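Local coordinates for protein putative polyketide cyclase (Pseudomonas putida KT2440, PDB 3F7X) that is of unknown function but, as a SnoaL-like protein, may act as a polyketide cyclase, at residues N27-A32 with A125-H130. Numbering follows the deposited sequence.
With EDO (1,2-ethanediol), chain D.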
loop_
_atom_site.group_PDB
_atom_site.type_symbol
_atom_site.label_atom_id
_atom_site.label_comp_id
_atom_site.label_asym_id
_atom_site.label_seq_id
_atom_site.Cartn_x
_atom_site.Cartn_y
_atom_site.Cartn_z
ATOM N N ASN A 27 1.921 -16.575 0.568
ATOM C CA ASN A 27 1.052 -17.302 1.489
ATOM C C ASN A 27 1.846 -17.897 2.662
ATOM O O ASN A 27 1.384 -17.871 3.790
ATOM C CB ASN A 27 0.343 -18.438 0.795
ATOM C CG ASN A 27 -0.790 -18.005 -0.062
ATOM O OD1 ASN A 27 -1.374 -16.983 0.144
ATOM N ND2 ASN A 27 -1.146 -18.865 -1.042
ATOM N N ALA A 28 3.029 -18.445 2.378
ATOM C CA ALA A 28 3.864 -19.006 3.437
ATOM C C ALA A 28 4.356 -17.926 4.406
ATOM O O ALA A 28 4.406 -18.179 5.609
ATOM C CB ALA A 28 5.064 -19.786 2.818
ATOM N N TYR A 29 4.684 -16.753 3.875
ATOM C CA TYR A 29 5.060 -15.606 4.668
ATOM C C TYR A 29 3.987 -15.255 5.657
ATOM O O TYR A 29 4.255 -15.140 6.861
ATOM C CB TYR A 29 5.366 -14.456 3.708
ATOM C CG TYR A 29 5.773 -13.129 4.315
ATOM C CD1 TYR A 29 7.119 -12.841 4.529
ATOM C CD2 TYR A 29 4.865 -12.129 4.517
ATOM C CE1 TYR A 29 7.506 -11.605 5.020
ATOM C CE2 TYR A 29 5.238 -10.884 5.003
ATOM C CZ TYR A 29 6.561 -10.628 5.268
ATOM O OH TYR A 29 6.982 -9.397 5.757
ATOM N N TYR A 30 2.754 -15.148 5.177
ATOM C CA TYR A 30 1.663 -14.800 6.074
ATOM C C TYR A 30 1.242 -15.945 6.999
ATOM O O TYR A 30 0.818 -15.667 8.112
ATOM C CB TYR A 30 0.476 -14.236 5.285
ATOM C CG TYR A 30 0.805 -12.830 4.805
ATOM C CD1 TYR A 30 1.124 -11.830 5.713
ATOM C CD2 TYR A 30 0.878 -12.509 3.468
ATOM C CE1 TYR A 30 1.483 -10.555 5.285
ATOM C CE2 TYR A 30 1.229 -11.261 3.034
ATOM C CZ TYR A 30 1.520 -10.277 3.929
ATOM O OH TYR A 30 1.867 -9.021 3.504
ATOM N N ALA A 31 1.332 -17.203 6.552
ATOM C CA ALA A 31 1.069 -18.313 7.415
ATOM C C ALA A 31 2.036 -18.268 8.604
ATOM O O ALA A 31 1.641 -18.516 9.747
ATOM C CB ALA A 31 1.188 -19.637 6.624
ATOM N N ALA A 32 3.319 -18.018 8.344
ATOM C CA ALA A 32 4.340 -17.956 9.372
ATOM C C ALA A 32 4.117 -16.786 10.290
ATOM O O ALA A 32 4.236 -16.924 11.508
ATOM C CB ALA A 32 5.733 -17.948 8.767
ATOM N N ALA A 125 0.705 -5.043 1.470
ATOM C CA ALA A 125 2.137 -5.093 1.247
ATOM C C ALA A 125 2.421 -5.362 -0.207
ATOM O O ALA A 125 1.638 -6.010 -0.901
ATOM C CB ALA A 125 2.789 -6.150 2.137
ATOM N N PHE A 126 3.576 -4.873 -0.634
ATOM C CA PHE A 126 4.119 -5.188 -1.938
ATOM C C PHE A 126 5.458 -5.900 -1.769
ATOM O O PHE A 126 6.221 -5.609 -0.836
ATOM C CB PHE A 126 4.326 -3.919 -2.781
ATOM C CG PHE A 126 3.013 -3.292 -3.223
ATOM C CD1 PHE A 126 2.404 -3.732 -4.402
ATOM C CD2 PHE A 126 2.356 -2.348 -2.466
ATOM C CE1 PHE A 126 1.196 -3.210 -4.786
ATOM C CE2 PHE A 126 1.165 -1.850 -2.876
ATOM C CZ PHE A 126 0.609 -2.265 -4.027
ATOM N N PHE A 127 5.728 -6.815 -2.704
ATOM C CA PHE A 127 6.899 -7.678 -2.646
ATOM C C PHE A 127 7.653 -7.664 -3.959
ATOM O O PHE A 127 7.046 -7.633 -5.048
ATOM C CB PHE A 127 6.474 -9.119 -2.387
ATOM C CG PHE A 127 5.736 -9.324 -1.107
ATOM C CD1 PHE A 127 4.377 -9.153 -1.060
ATOM C CD2 PHE A 127 6.392 -9.664 0.045
ATOM C CE1 PHE A 127 3.680 -9.319 0.132
ATOM C CE2 PHE A 127 5.696 -9.844 1.245
ATOM C CZ PHE A 127 4.342 -9.683 1.276
ATOM N N TYR A 128 8.982 -7.760 -3.871
ATOM C CA TYR A 128 9.850 -8.137 -4.981
ATOM C C TYR A 128 10.477 -9.464 -4.579
ATOM O O TYR A 128 10.945 -9.612 -3.445
ATOM C CB TYR A 128 10.928 -7.080 -5.211
ATOM C CG TYR A 128 11.998 -7.467 -6.185
ATOM C CD1 TYR A 128 11.692 -7.855 -7.482
ATOM C CD2 TYR A 128 13.320 -7.470 -5.807
ATOM C CE1 TYR A 128 12.688 -8.207 -8.378
ATOM C CE2 TYR A 128 14.328 -7.833 -6.716
ATOM C CZ TYR A 128 13.988 -8.199 -7.974
ATOM O OH TYR A 128 14.972 -8.552 -8.869
ATOM N N ILE A 129 10.470 -10.406 -5.509
ATOM C CA ILE A 129 10.928 -11.770 -5.314
ATOM C C ILE A 129 12.015 -12.066 -6.332
ATOM O O ILE A 129 11.864 -11.772 -7.511
ATOM C CB ILE A 129 9.756 -12.756 -5.458
ATOM C CG1 ILE A 129 8.772 -12.502 -4.312
ATOM C CG2 ILE A 129 10.221 -14.235 -5.478
ATOM C CD1 ILE A 129 7.401 -13.062 -4.579
ATOM N N HIS A 130 13.110 -12.632 -5.849
ATOM C CA HIS A 130 14.267 -12.903 -6.691
ATOM C C HIS A 130 14.957 -14.131 -6.178
ATOM O O HIS A 130 15.121 -14.290 -4.983
ATOM C CB HIS A 130 15.203 -11.690 -6.718
ATOM C CG HIS A 130 16.259 -11.736 -7.794
ATOM N ND1 HIS A 130 15.968 -11.629 -9.135
ATOM C CD2 HIS A 130 17.612 -11.805 -7.714
ATOM C CE1 HIS A 130 17.090 -11.655 -9.834
ATOM N NE2 HIS A 130 18.098 -11.782 -8.998
HETATM C C1 EDO D . 5.175 -7.715 8.079
HETATM O O1 EDO D . 5.253 -7.705 6.681
HETATM C C2 EDO D . 6.467 -7.166 8.732
HETATM O O2 EDO D . 6.743 -5.778 8.343
#
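Tyr29 OH lies 2.6 Å from O1 of a bound 1,2-ethanediol, a hydrogen bond in which either hydroxyl may be the donor. O1 sits in the plane of the Tyr29 ring, at its edge. The diol, probably from the crystallisation liquor, is also hydrogen-bonded to His51 NE2 and Asn139 OD1, so three side chains hold it. Phe127 meets the same tyrosine from the strand: its edge is directed at one Tyr29 face in a T-shaped stack, centroids 5.4 Å apart and planes at 83°. Phe127 CE2 leads, 3.9 Å from Tyr29 CE2 and displaced toward the rim of the tyrosine ring. With CG anti to the backbone N (chi1 179°), Tyr29 extends from the helix toward the sheet, which brings its hydroxyl to the diol while one face receives the phenyl edge. Tyr29 CD2 in turn stands 3.7 Å above the centre of a Tyr30 face. Tyr30 approaches Phe127 from the opposite direction. Its OH comes 3.4 Å from Phe127 CZ, near the plane of the phenyl ring, and 3.3 Å from Ala125 CB; both are van der Waals contacts of oxygen with carbon, and no hydrogen bond joins helix to strand. An unidentified ligand lies about 6 Å from the Tyr30 side chain, so the aromatic cluster probably lines the SnoaL-like pocket. Helix 22-35 packs in this way across the concave sheet of the cone-shaped alpha+beta fold, with Tyr29 also against Phe41 and strand 133-141, and Tyr30 against Phe98 and strand 76-87. On the other side of strand 118-130, Phe126 meets Phe126 of the second subunit.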